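Local coordinates for protein putative hydrolase (Chloroflexus aurantiacus J-10-fl, PDB 3CMN) that is a putative hydrolase, probably a zinc-dependent peptidase of the zincin type, whose substrate and activity are not established, at residues L28-W33 / L134-L139; F43-Y48 / I74-R79; G140-S145 / L183-H188; N162-Q167 / D176-I181. One frame throughout, in Å; residues are numbered along the deposited sequence.

Contact 1. Residues L28-W33 / L134-L139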
# COMPACT_ATOMS: atom_id res chain seq x y z
N LEU A 28 20.09 7.92 3.27
CA LEU A 28 21.06 6.86 3.05
C LEU A 28 21.75 6.42 4.34
O LEU A 28 21.96 5.22 4.57
CB LEU A 28 22.12 7.30 2.04
CG LEU A 28 21.62 7.31 0.60
CD1 LEU A 28 22.65 8.00 -0.31
CD2 LEU A 28 21.40 5.86 0.14
N ARG A 29 22.08 7.39 5.18
CA ARG A 29 22.76 7.10 6.44
C ARG A 29 21.88 6.53 7.52
O ARG A 29 22.28 5.60 8.21
CB ARG A 29 23.49 8.35 6.93
CG ARG A 29 24.53 8.76 5.92
CD ARG A 29 25.75 9.37 6.53
NE ARG A 29 26.33 8.60 7.63
CZ ARG A 29 26.68 7.32 7.59
NH1 ARG A 29 26.50 6.59 6.49
NH2 ARG A 29 27.23 6.77 8.66
N LEU A 30 20.67 7.05 7.67
CA LEU A 30 19.78 6.53 8.69
C LEU A 30 19.25 5.14 8.30
O LEU A 30 18.89 4.34 9.16
CB LEU A 30 18.62 7.51 8.91
CG LEU A 30 18.05 7.57 10.34
CD1 LEU A 30 17.32 8.88 10.54
CD2 LEU A 30 17.12 6.39 10.58
N SER A 31 19.22 4.85 7.00
CA SER A 31 18.73 3.54 6.56
C SER A 31 19.67 2.40 6.98
O SER A 31 19.24 1.26 7.09
CB SER A 31 18.57 3.52 5.03
OG SER A 31 19.82 3.47 4.38
N GLN A 32 20.95 2.73 7.21
CA GLN A 32 21.95 1.75 7.61
C GLN A 32 21.96 0.60 6.61
O GLN A 32 22.02 -0.57 6.99
CB GLN A 32 21.65 1.22 9.02
CG GLN A 32 21.44 2.33 10.04
CD GLN A 32 21.18 1.82 11.45
OE1 GLN A 32 20.71 0.71 11.66
NE2 GLN A 32 21.48 2.66 12.44
N TRP A 33 21.91 0.94 5.33
CA TRP A 33 21.85 -0.08 4.30
C TRP A 33 23.02 -1.05 4.32
O TRP A 33 22.84 -2.24 4.03
CB TRP A 33 21.73 0.55 2.91
CG TRP A 33 22.88 1.40 2.51
CD1 TRP A 33 23.05 2.74 2.74
CD2 TRP A 33 24.05 0.98 1.79
NE1 TRP A 33 24.24 3.17 2.22
CE2 TRP A 33 24.88 2.11 1.63
CE3 TRP A 33 24.48 -0.26 1.28
CZ2 TRP A 33 26.12 2.05 0.97
CZ3 TRP A 33 25.72 -0.32 0.62
CH2 TRP A 33 26.52 0.83 0.47
N LEU A 134 11.99 5.00 7.11
CA LEU A 134 11.04 4.21 6.33
C LEU A 134 11.76 3.08 5.61
O LEU A 134 11.24 1.97 5.51
CB LEU A 134 10.31 5.10 5.31
CG LEU A 134 9.22 6.02 5.87
CD1 LEU A 134 8.69 6.90 4.75
CD2 LEU A 134 8.08 5.18 6.49
N ALA A 135 12.97 3.36 5.13
CA ALA A 135 13.77 2.37 4.42
C ALA A 135 14.09 1.09 5.21
O ALA A 135 14.36 0.04 4.63
CB ALA A 135 15.07 3.00 3.91
N GLN A 136 14.07 1.16 6.54
CA GLN A 136 14.35 -0.03 7.33
C GLN A 136 13.10 -0.73 7.80
O GLN A 136 13.16 -1.68 8.57
CB GLN A 136 15.21 0.30 8.54
CG GLN A 136 15.15 1.70 9.03
CD GLN A 136 15.98 1.89 10.28
OE1 GLN A 136 15.63 1.40 11.35
NE2 GLN A 136 17.10 2.61 10.14
N ARG A 137 11.96 -0.27 7.30
CA ARG A 137 10.71 -0.85 7.71
C ARG A 137 9.84 -1.30 6.53
O ARG A 137 9.08 -2.25 6.65
CB ARG A 137 9.97 0.15 8.60
CG ARG A 137 10.83 0.57 9.80
CD ARG A 137 9.95 1.01 10.92
NE ARG A 137 8.77 0.14 10.97
CZ ARG A 137 7.70 0.35 11.73
NH1 ARG A 137 7.63 1.41 12.53
NH2 ARG A 137 6.68 -0.50 11.66
N VAL A 138 9.98 -0.63 5.39
CA VAL A 138 9.20 -1.00 4.23
C VAL A 138 9.57 -2.41 3.77
O VAL A 138 10.74 -2.81 3.77
CB VAL A 138 9.41 0.00 3.06
CG1 VAL A 138 10.81 -0.16 2.47
CG2 VAL A 138 8.36 -0.21 2.00
N LEU A 139 8.55 -3.16 3.38
CA LEU A 139 8.73 -4.53 2.94
C LEU A 139 8.56 -4.68 1.44
O LEU A 139 9.24 -5.50 0.83
CB LEU A 139 7.74 -5.44 3.69
CG LEU A 139 8.12 -6.13 5.01
CD1 LEU A 139 9.22 -5.42 5.77
CD2 LEU A 139 6.84 -6.24 5.85
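Gln136 and Leu30 make the one polar contact between these segments, where helix 20-31 and helix 120-135 both come to an end. The side-chain amide of Gln136 sends NE2 to the carbonyl O of Leu30 at 2.7 Å, but the N-H...O angle of 118° makes this a weak, strongly bent hydrogen bond. The chain of Gln136 is extended beyond CG (chi2 177°), which carries CD straight out from its own segment toward the other. It crosses the side chain of Leu30 at about a right angle, with Leu30 CD2 lying 3.8 Å from Gln136 NE2.

The apolar share is small. Ser31 CB meets Ala135 CB at 3.7 Å, and the two CA atoms, 5.5 Å apart, mark the point where the backbones approach most closely. Such nearness is possible because both side chains are short.

A bond within 28-33 fixes the serine hydroxyl. Ser31 OG donates to Leu28 O over 2.8 Å, reaching it from above the carbonyl plane, and Gln32 then leaves the helix with positive phi. Beyond the pair, Arg79 and Asn162 bind backbone carbonyls of the two segments.

With one weak, bent bond and little apolar contact of their own, the two helix ends probably owe much of their mutual placement to these carbonyl contacts with Arg79 and Asn162.

Contact 2. Residues F43-Y48 / I74-R79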
# COMPACT_ATOMS: atom_id res chain seq x y z
N PHE A 43 18.88 -16.85 -5.66
CA PHE A 43 17.76 -17.73 -5.39
C PHE A 43 16.53 -17.01 -4.86
O PHE A 43 15.41 -17.51 -4.97
CB PHE A 43 18.17 -18.96 -4.53
CG PHE A 43 18.35 -18.70 -3.04
CD1 PHE A 43 17.32 -18.17 -2.27
CD2 PHE A 43 19.51 -19.12 -2.40
CE1 PHE A 43 17.43 -18.08 -0.88
CE2 PHE A 43 19.64 -19.04 -1.00
CZ PHE A 43 18.59 -18.52 -0.23
N ARG A 44 16.71 -15.81 -4.30
CA ARG A 44 15.56 -15.05 -3.82
C ARG A 44 14.75 -14.57 -5.04
O ARG A 44 13.52 -14.57 -5.02
CB ARG A 44 16.00 -13.87 -2.95
CG ARG A 44 16.46 -14.25 -1.53
CD ARG A 44 15.40 -15.00 -0.72
NE ARG A 44 15.89 -15.34 0.62
CZ ARG A 44 15.29 -16.17 1.48
NH1 ARG A 44 14.16 -16.78 1.17
NH2 ARG A 44 15.84 -16.37 2.66
N ARG A 45 15.45 -14.18 -6.11
CA ARG A 45 14.78 -13.75 -7.34
C ARG A 45 13.97 -14.93 -7.87
O ARG A 45 12.86 -14.74 -8.37
CB ARG A 45 15.80 -13.33 -8.41
CG ARG A 45 16.82 -12.30 -7.98
CD ARG A 45 17.65 -11.78 -9.16
NE ARG A 45 16.99 -10.65 -9.81
CZ ARG A 45 15.91 -10.74 -10.58
NH1 ARG A 45 15.37 -11.92 -10.83
NH2 ARG A 45 15.35 -9.65 -11.06
N GLU A 46 14.54 -16.13 -7.79
CA GLU A 46 13.86 -17.35 -8.24
C GLU A 46 12.57 -17.53 -7.47
O GLU A 46 11.50 -17.72 -8.04
CB GLU A 46 14.72 -18.60 -7.98
CG GLU A 46 15.98 -18.76 -8.82
CD GLU A 46 15.69 -19.34 -10.19
OE1 GLU A 46 16.65 -19.78 -10.86
OE2 GLU A 46 14.51 -19.36 -10.61
N GLN A 47 12.69 -17.48 -6.15
CA GLN A 47 11.56 -17.66 -5.26
C GLN A 47 10.43 -16.70 -5.58
O GLN A 47 9.31 -17.13 -5.86
CB GLN A 47 12.03 -17.49 -3.81
CG GLN A 47 11.03 -17.85 -2.74
CD GLN A 47 11.57 -17.58 -1.36
OE1 GLN A 47 12.58 -16.88 -1.21
NE2 GLN A 47 10.92 -18.14 -0.34
N TYR A 48 10.72 -15.40 -5.54
CA TYR A 48 9.71 -14.38 -5.84
C TYR A 48 9.16 -14.51 -7.25
O TYR A 48 7.95 -14.38 -7.47
CB TYR A 48 10.28 -12.96 -5.66
CG TYR A 48 10.51 -12.56 -4.22
CD1 TYR A 48 11.77 -12.21 -3.77
CD2 TYR A 48 9.46 -12.55 -3.32
CE1 TYR A 48 11.99 -11.87 -2.44
CE2 TYR A 48 9.66 -12.21 -1.99
CZ TYR A 48 10.93 -11.87 -1.56
OH TYR A 48 11.12 -11.58 -0.23
N ILE A 74 10.76 -8.57 -11.61
CA ILE A 74 10.70 -8.49 -10.16
C ILE A 74 12.06 -8.04 -9.68
O ILE A 74 13.09 -8.46 -10.20
CB ILE A 74 10.31 -9.86 -9.49
CG1 ILE A 74 11.24 -10.97 -9.97
CG2 ILE A 74 8.85 -10.20 -9.79
CD1 ILE A 74 12.51 -11.10 -9.14
N PHE A 75 12.06 -7.16 -8.69
CA PHE A 75 13.31 -6.68 -8.15
C PHE A 75 13.41 -6.99 -6.66
O PHE A 75 12.47 -6.79 -5.91
CB PHE A 75 13.44 -5.17 -8.36
CG PHE A 75 13.07 -4.69 -9.74
CD1 PHE A 75 11.87 -4.01 -9.96
CD2 PHE A 75 13.93 -4.89 -10.82
CE1 PHE A 75 11.53 -3.53 -11.24
CE2 PHE A 75 13.61 -4.42 -12.10
CZ PHE A 75 12.40 -3.74 -12.31
N VAL A 76 14.56 -7.52 -6.26
CA VAL A 76 14.85 -7.82 -4.86
C VAL A 76 15.70 -6.61 -4.46
O VAL A 76 16.81 -6.43 -4.98
CB VAL A 76 15.69 -9.13 -4.72
CG1 VAL A 76 16.00 -9.41 -3.26
CG2 VAL A 76 14.94 -10.30 -5.32
N PHE A 77 15.19 -5.76 -3.58
CA PHE A 77 15.91 -4.56 -3.15
C PHE A 77 16.53 -4.69 -1.77
O PHE A 77 16.07 -5.47 -0.93
CB PHE A 77 14.98 -3.34 -3.08
CG PHE A 77 14.58 -2.73 -4.41
CD1 PHE A 77 13.60 -1.73 -4.43
CD2 PHE A 77 15.17 -3.11 -5.60
CE1 PHE A 77 13.20 -1.12 -5.62
CE2 PHE A 77 14.79 -2.52 -6.81
CZ PHE A 77 13.79 -1.51 -6.82
N ASP A 78 17.58 -3.91 -1.54
CA ASP A 78 18.19 -3.81 -0.22
C ASP A 78 17.68 -2.40 0.11
O ASP A 78 16.96 -1.80 -0.70
CB ASP A 78 19.72 -3.82 -0.27
CG ASP A 78 20.30 -2.54 -0.83
OD1 ASP A 78 20.16 -2.31 -2.04
OD2 ASP A 78 20.87 -1.75 -0.05
N ARG A 79 18.04 -1.85 1.27
CA ARG A 79 17.55 -0.53 1.65
C ARG A 79 18.07 0.61 0.77
O ARG A 79 17.37 1.59 0.54
CB ARG A 79 17.88 -0.25 3.12
CG ARG A 79 17.18 -1.21 4.06
CD ARG A 79 17.59 -0.99 5.50
NE ARG A 79 17.03 -2.02 6.36
CZ ARG A 79 17.47 -2.29 7.58
NH1 ARG A 79 18.49 -1.61 8.08
NH2 ARG A 79 16.90 -3.25 8.30
O HOH W 1 16.94 -7.91 -8.36
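Arg45 and Ile74 meet through bends in both side chains. Arg45 runs outward with CG anti to the carbonyl carbon and then turns at chi3 (88°), while Ile74 swings CD1 round at chi2 (87°). Ile74 CD1 lies over one face of the Arg45 guanidinium, 3.4 Å from Arg45 NH1, and the two side chains cross obliquely. Arg45 NH2 also comes within 2.7 Å of Ile74 O, yet the angle is too poor for a hydrogen bond. A sounder polar link runs through a water that accepts from Arg45 NE at 3.1 Å and from the backbone N of Val76 at 3.2 Å, so it bridges helix to strand.

Val76 provides the apolar centre with its CG2 methyl. This atom packs 3.8 Å from Arg45 CG and 4.0 Å from Tyr48 CD1, with the tyrosine and valine side chains at about a right angle. Arg44 points its polar end elsewhere: NH1 donates to Gln47 OE1 at 2.9 Å, in the carbonyl plane and on a lone pair, and NH2 forms a salt bridge with Asp174.

The axes of helix 43-48 and strand 74-76 pass 8.6 Å apart, their directions at 139°. The strand pairs in parallel with strand 155-158, whose Phe158 stacks on Tyr48, while Tyr48 also touches Ile163 on helix 160-169 and Thr182 on helix 174-193.

Contact 3. Residues G140-S145 / L183-H188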
# COMPACT_ATOMS: atom_id res chain seq x y z
N GLY A 140 7.69 -3.89 0.83
CA GLY A 140 7.48 -4.00 -0.60
C GLY A 140 6.80 -2.83 -1.30
O GLY A 140 6.58 -1.77 -0.72
N GLN A 141 6.46 -3.05 -2.56
CA GLN A 141 5.84 -2.06 -3.43
C GLN A 141 4.69 -1.18 -2.93
O GLN A 141 4.72 0.04 -3.12
CB GLN A 141 5.37 -2.73 -4.72
CG GLN A 141 6.48 -3.03 -5.70
CD GLN A 141 6.31 -2.29 -7.02
OE1 GLN A 141 7.18 -2.34 -7.87
NE2 GLN A 141 5.19 -1.61 -7.18
N TYR A 142 3.69 -1.77 -2.31
CA TYR A 142 2.53 -0.99 -1.88
C TYR A 142 2.36 -0.71 -0.40
O TYR A 142 1.25 -0.73 0.12
CB TYR A 142 1.25 -1.66 -2.42
CG TYR A 142 1.25 -1.77 -3.94
CD1 TYR A 142 1.88 -2.82 -4.59
CD2 TYR A 142 0.68 -0.75 -4.72
CE1 TYR A 142 1.96 -2.86 -5.99
CE2 TYR A 142 0.75 -0.78 -6.10
CZ TYR A 142 1.39 -1.83 -6.74
OH TYR A 142 1.49 -1.81 -8.11
N ASP A 143 3.46 -0.43 0.29
CA ASP A 143 3.37 -0.16 1.72
C ASP A 143 2.99 1.28 1.98
O ASP A 143 2.36 1.60 3.00
CB ASP A 143 4.70 -0.48 2.41
CG ASP A 143 4.96 -1.97 2.51
OD1 ASP A 143 5.99 -2.34 3.09
OD2 ASP A 143 4.12 -2.77 2.03
N LEU A 144 3.36 2.14 1.05
CA LEU A 144 3.08 3.56 1.17
C LEU A 144 2.13 4.00 0.05
O LEU A 144 2.50 4.03 -1.12
CB LEU A 144 4.39 4.34 1.11
CG LEU A 144 5.48 3.83 2.07
CD1 LEU A 144 6.76 4.60 1.85
CD2 LEU A 144 5.00 3.99 3.52
N SER A 145 0.90 4.33 0.43
CA SER A 145 -0.12 4.74 -0.52
C SER A 145 0.33 5.83 -1.49
O SER A 145 0.14 5.69 -2.70
CB SER A 145 -1.37 5.22 0.22
OG SER A 145 -1.89 4.19 1.03
N LEU A 183 1.52 -12.42 -2.27
CA LEU A 183 0.07 -12.39 -2.47
C LEU A 183 -0.48 -11.02 -2.10
O LEU A 183 -1.33 -10.46 -2.79
CB LEU A 183 -0.59 -13.45 -1.61
CG LEU A 183 -0.41 -14.89 -2.07
CD1 LEU A 183 -1.00 -15.84 -1.04
CD2 LEU A 183 -1.07 -15.08 -3.43
N HIS A 184 0.01 -10.49 -0.99
CA HIS A 184 -0.41 -9.19 -0.53
C HIS A 184 -0.01 -8.13 -1.58
O HIS A 184 -0.78 -7.25 -1.94
CB HIS A 184 0.25 -8.94 0.82
CG HIS A 184 -0.08 -7.62 1.43
ND1 HIS A 184 0.88 -6.67 1.70
CD2 HIS A 184 -1.26 -7.09 1.82
CE1 HIS A 184 0.30 -5.61 2.24
NE2 HIS A 184 -1.00 -5.84 2.33
N GLU A 185 1.20 -8.26 -2.09
CA GLU A 185 1.76 -7.36 -3.09
C GLU A 185 0.96 -7.37 -4.40
O GLU A 185 0.63 -6.32 -4.97
CB GLU A 185 3.20 -7.78 -3.40
CG GLU A 185 4.13 -6.67 -3.75
CD GLU A 185 4.74 -6.04 -2.52
OE1 GLU A 185 3.98 -5.40 -1.75
OE2 GLU A 185 5.97 -6.20 -2.32
N MET A 186 0.69 -8.58 -4.90
CA MET A 186 -0.04 -8.73 -6.14
C MET A 186 -1.46 -8.23 -5.99
O MET A 186 -2.03 -7.65 -6.91
CB MET A 186 -0.02 -10.19 -6.60
CG MET A 186 -0.63 -10.43 -7.98
SD MET A 186 0.41 -9.85 -9.30
CE MET A 186 -0.18 -8.26 -9.44
N THR A 187 -2.04 -8.46 -4.82
CA THR A 187 -3.40 -8.00 -4.58
C THR A 187 -3.47 -6.49 -4.80
O THR A 187 -4.31 -6.01 -5.57
CB THR A 187 -3.89 -8.38 -3.17
OG1 THR A 187 -3.92 -9.81 -3.05
CG2 THR A 187 -5.30 -7.86 -2.93
N HIS A 188 -2.57 -5.76 -4.15
CA HIS A 188 -2.56 -4.31 -4.29
C HIS A 188 -2.23 -3.83 -5.70
O HIS A 188 -2.67 -2.75 -6.11
CB HIS A 188 -1.62 -3.70 -3.27
CG HIS A 188 -2.12 -3.83 -1.87
ND1 HIS A 188 -2.03 -2.81 -0.94
CD2 HIS A 188 -2.77 -4.84 -1.25
CE1 HIS A 188 -2.62 -3.18 0.18
NE2 HIS A 188 -3.08 -4.41 0.02
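Tyr142 lays one face of its ring against the end of the helical segment 183-188, where the carbonyl carbon of His188 sits over the ring centre, 4.1 Å above the plane. The closest touch is between Tyr142 CG and His188 CB at 3.5 Å, and the two side chains slide past each other in opposite directions. Glu185 O comes up obliquely beside the ring, 3.7 Å from Tyr142 CD1. An alanine in place of Tyr142 would probably open a gap against His188 CB and the carbonyl group of His188, and beside Glu185 O, where the ring had lain.

Glu185 approaches the loop by bending at chi2 (86°), which turns CD toward the type I beta turn of Gly140 to Asp143. Its OE2 accepts a weak hydrogen bond from Gln141 N over 3.2 Å, at an N-H...O angle of 134°, and rests 3.2 Å from Gly140 CA. The turn is braced from within, as Gly140 N donates to Asp143 OD1 at 3.2 Å, meeting it from above the carboxylate plane. Asp143 OD2 lies 4.6 Å from Glu185 OE1.

His184, Glu185 and His188 form an HExxH pattern on helix 174-193. The sequence matches the signature with which zincins bind zinc, in keeping with the family assignment, so this is probably the active-site helix, although no metal is bound here.

Contact 4. Residues N162-Q167 / D176-I181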
# COMPACT_ATOMS: atom_id res chain seq x y z
N ASN A 162 14.41 -6.43 4.96
CA ASN A 162 13.41 -6.14 5.98
C ASN A 162 12.41 -7.30 6.08
O ASN A 162 11.90 -7.59 7.16
CB ASN A 162 12.67 -4.83 5.67
CG ASN A 162 13.61 -3.65 5.56
OD1 ASN A 162 14.80 -3.76 5.86
ND2 ASN A 162 13.09 -2.50 5.13
N ILE A 163 12.14 -7.94 4.96
CA ILE A 163 11.24 -9.09 4.92
C ILE A 163 11.85 -10.22 5.77
O ILE A 163 11.16 -10.85 6.56
CB ILE A 163 11.03 -9.59 3.46
CG1 ILE A 163 10.35 -8.50 2.63
CG2 ILE A 163 10.19 -10.86 3.45
CD1 ILE A 163 10.08 -8.86 1.18
N ALA A 164 13.15 -10.45 5.59
CA ALA A 164 13.87 -11.49 6.33
C ALA A 164 13.89 -11.18 7.83
O ALA A 164 13.73 -12.08 8.65
CB ALA A 164 15.30 -11.61 5.80
N ARG A 165 14.07 -9.91 8.18
CA ARG A 165 14.11 -9.52 9.58
C ARG A 165 12.76 -9.68 10.27
O ARG A 165 12.71 -10.03 11.45
CB ARG A 165 14.60 -8.09 9.71
CG ARG A 165 16.09 -7.97 9.51
CD ARG A 165 16.53 -6.54 9.25
NE ARG A 165 17.98 -6.47 9.14
CZ ARG A 165 18.70 -7.14 8.24
NH1 ARG A 165 18.10 -7.94 7.36
NH2 ARG A 165 20.02 -7.03 8.23
N VAL A 166 11.67 -9.42 9.55
CA VAL A 166 10.35 -9.56 10.15
C VAL A 166 10.04 -11.05 10.32
O VAL A 166 9.59 -11.48 11.38
CB VAL A 166 9.24 -8.91 9.28
CG1 VAL A 166 7.88 -9.19 9.89
CG2 VAL A 166 9.45 -7.41 9.17
N GLN A 167 10.29 -11.83 9.28
CA GLN A 167 10.03 -13.27 9.31
C GLN A 167 10.68 -13.92 10.52
O GLN A 167 10.07 -14.75 11.19
CB GLN A 167 10.61 -13.95 8.07
CG GLN A 167 10.42 -15.46 8.06
CD GLN A 167 11.69 -16.25 7.74
OE1 GLN A 167 12.31 -16.09 6.68
NE2 GLN A 167 12.09 -17.11 8.67
N ASP A 176 6.36 -19.59 3.64
CA ASP A 176 5.01 -19.08 3.86
C ASP A 176 4.89 -17.57 3.97
O ASP A 176 3.97 -16.97 3.39
CB ASP A 176 4.40 -19.76 5.09
CG ASP A 176 4.02 -21.20 4.81
OD1 ASP A 176 4.60 -21.82 3.90
OD2 ASP A 176 3.13 -21.72 5.52
N PHE A 177 5.80 -16.95 4.71
CA PHE A 177 5.75 -15.50 4.87
C PHE A 177 6.00 -14.77 3.55
O PHE A 177 5.32 -13.80 3.24
CB PHE A 177 6.75 -15.04 5.91
CG PHE A 177 6.69 -13.56 6.17
CD1 PHE A 177 5.47 -12.94 6.43
CD2 PHE A 177 7.85 -12.80 6.18
CE1 PHE A 177 5.40 -11.57 6.69
CE2 PHE A 177 7.80 -11.43 6.43
CZ PHE A 177 6.57 -10.81 6.69
N ARG A 178 6.96 -15.24 2.76
CA ARG A 178 7.25 -14.59 1.49
C ARG A 178 6.16 -14.81 0.44
O ARG A 178 6.01 -14.00 -0.46
CB ARG A 178 8.62 -15.03 0.98
CG ARG A 178 9.73 -14.40 1.79
CD ARG A 178 11.08 -14.88 1.36
NE ARG A 178 12.13 -14.27 2.16
CZ ARG A 178 12.34 -14.52 3.44
NH1 ARG A 178 11.57 -15.39 4.09
NH2 ARG A 178 13.32 -13.90 4.08
N LEU A 179 5.41 -15.90 0.56
CA LEU A 179 4.32 -16.14 -0.37
C LEU A 179 3.19 -15.23 0.09
O LEU A 179 2.45 -14.68 -0.71
CB LEU A 179 3.85 -17.60 -0.35
CG LEU A 179 2.59 -17.86 -1.21
CD1 LEU A 179 2.88 -17.47 -2.67
CD2 LEU A 179 2.17 -19.32 -1.11
N TRP A 180 3.08 -15.07 1.40
CA TRP A 180 2.06 -14.22 2.00
C TRP A 180 2.28 -12.79 1.49
O TRP A 180 1.34 -12.11 1.09
CB TRP A 180 2.18 -14.24 3.52
CG TRP A 180 1.19 -13.35 4.22
CD1 TRP A 180 -0.10 -13.65 4.56
CD2 TRP A 180 1.40 -11.99 4.64
NE1 TRP A 180 -0.70 -12.57 5.16
CE2 TRP A 180 0.20 -11.53 5.22
CE3 TRP A 180 2.49 -11.11 4.57
CZ2 TRP A 180 0.05 -10.24 5.74
CZ3 TRP A 180 2.34 -9.82 5.08
CH2 TRP A 180 1.13 -9.40 5.66
N ILE A 181 3.54 -12.36 1.50
CA ILE A 181 3.94 -11.04 1.06
C ILE A 181 3.71 -10.84 -0.43
O ILE A 181 3.25 -9.78 -0.86
CB ILE A 181 5.42 -10.78 1.39
CG1 ILE A 181 5.53 -10.45 2.88
CG2 ILE A 181 5.99 -9.66 0.54
CD1 ILE A 181 6.93 -10.35 3.38
O HOH W 2 14.95 -15.06 5.77
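Gln167 OE1 is gripped by two donors, Arg178 NH1 at 2.8 Å and a water at 3.0 Å. The arginine bond is nearly straight, with an N-H...O angle of 169°; OE1 lies close to the guanidinium plane, while the amide plane is turned 73° from it. The same water accepts weakly from Arg178 NH2. Arg178 is extended from CG to NE, a shape that carries it across to helix 160-169, where Ile163 CG2 covers part of one guanidinium face. Its strongest partner is Glu160, salt-bridged to NH2, and NH1 also binds Asp174 O.

Beside this polar edge the apolar side chains interlock. Ile163 and Ile181 meet tip to tip, CG2 to CD1, at a tight 3.3 Å. The Phe177 ring receives Gln167 CB at its CD2, 3.5 Å away, and Val166 CG1 at its CZ, 3.8 Å away, while Ile163 O lies at the ring edge.

An alanine at Arg178 would probably leave the carboxylate of Glu160 without its charged mate and Gln167 OE1 without its nearly straight bond. The result is a helix pair joined by an apolar core and clasped along one side by a buried arginine whose charge is probably balanced by Glu160.

Contact 3 holds the presumed active-site motif. Contact 4 uses the stretch of helix 174-193 just before it, 176-181 adjoining 183-188, with centres 13 Å apart, and its Ile181 touches residues of the motif. Tyr48 of contact 2 lies near them without touching, the nearest atoms of contacts 2 and 3 being about 5 Å apart. Contact 2 joins contact 4 directly: Tyr48 OH packs 3.2 Å from Ile163 CD1, and Arg79 NE reaches Asn162 OD1 at 2.9 Å. Asn162 also ties contact 4 to contact 1, its ND2 lying 2.7 Å from Val138 O, while Arg79 NH1 is 3.1 Å from Ser31 O. Contact 1 meets contact 3 through Val138 CG2 and Asp143 OD1, 3.4 Å apart.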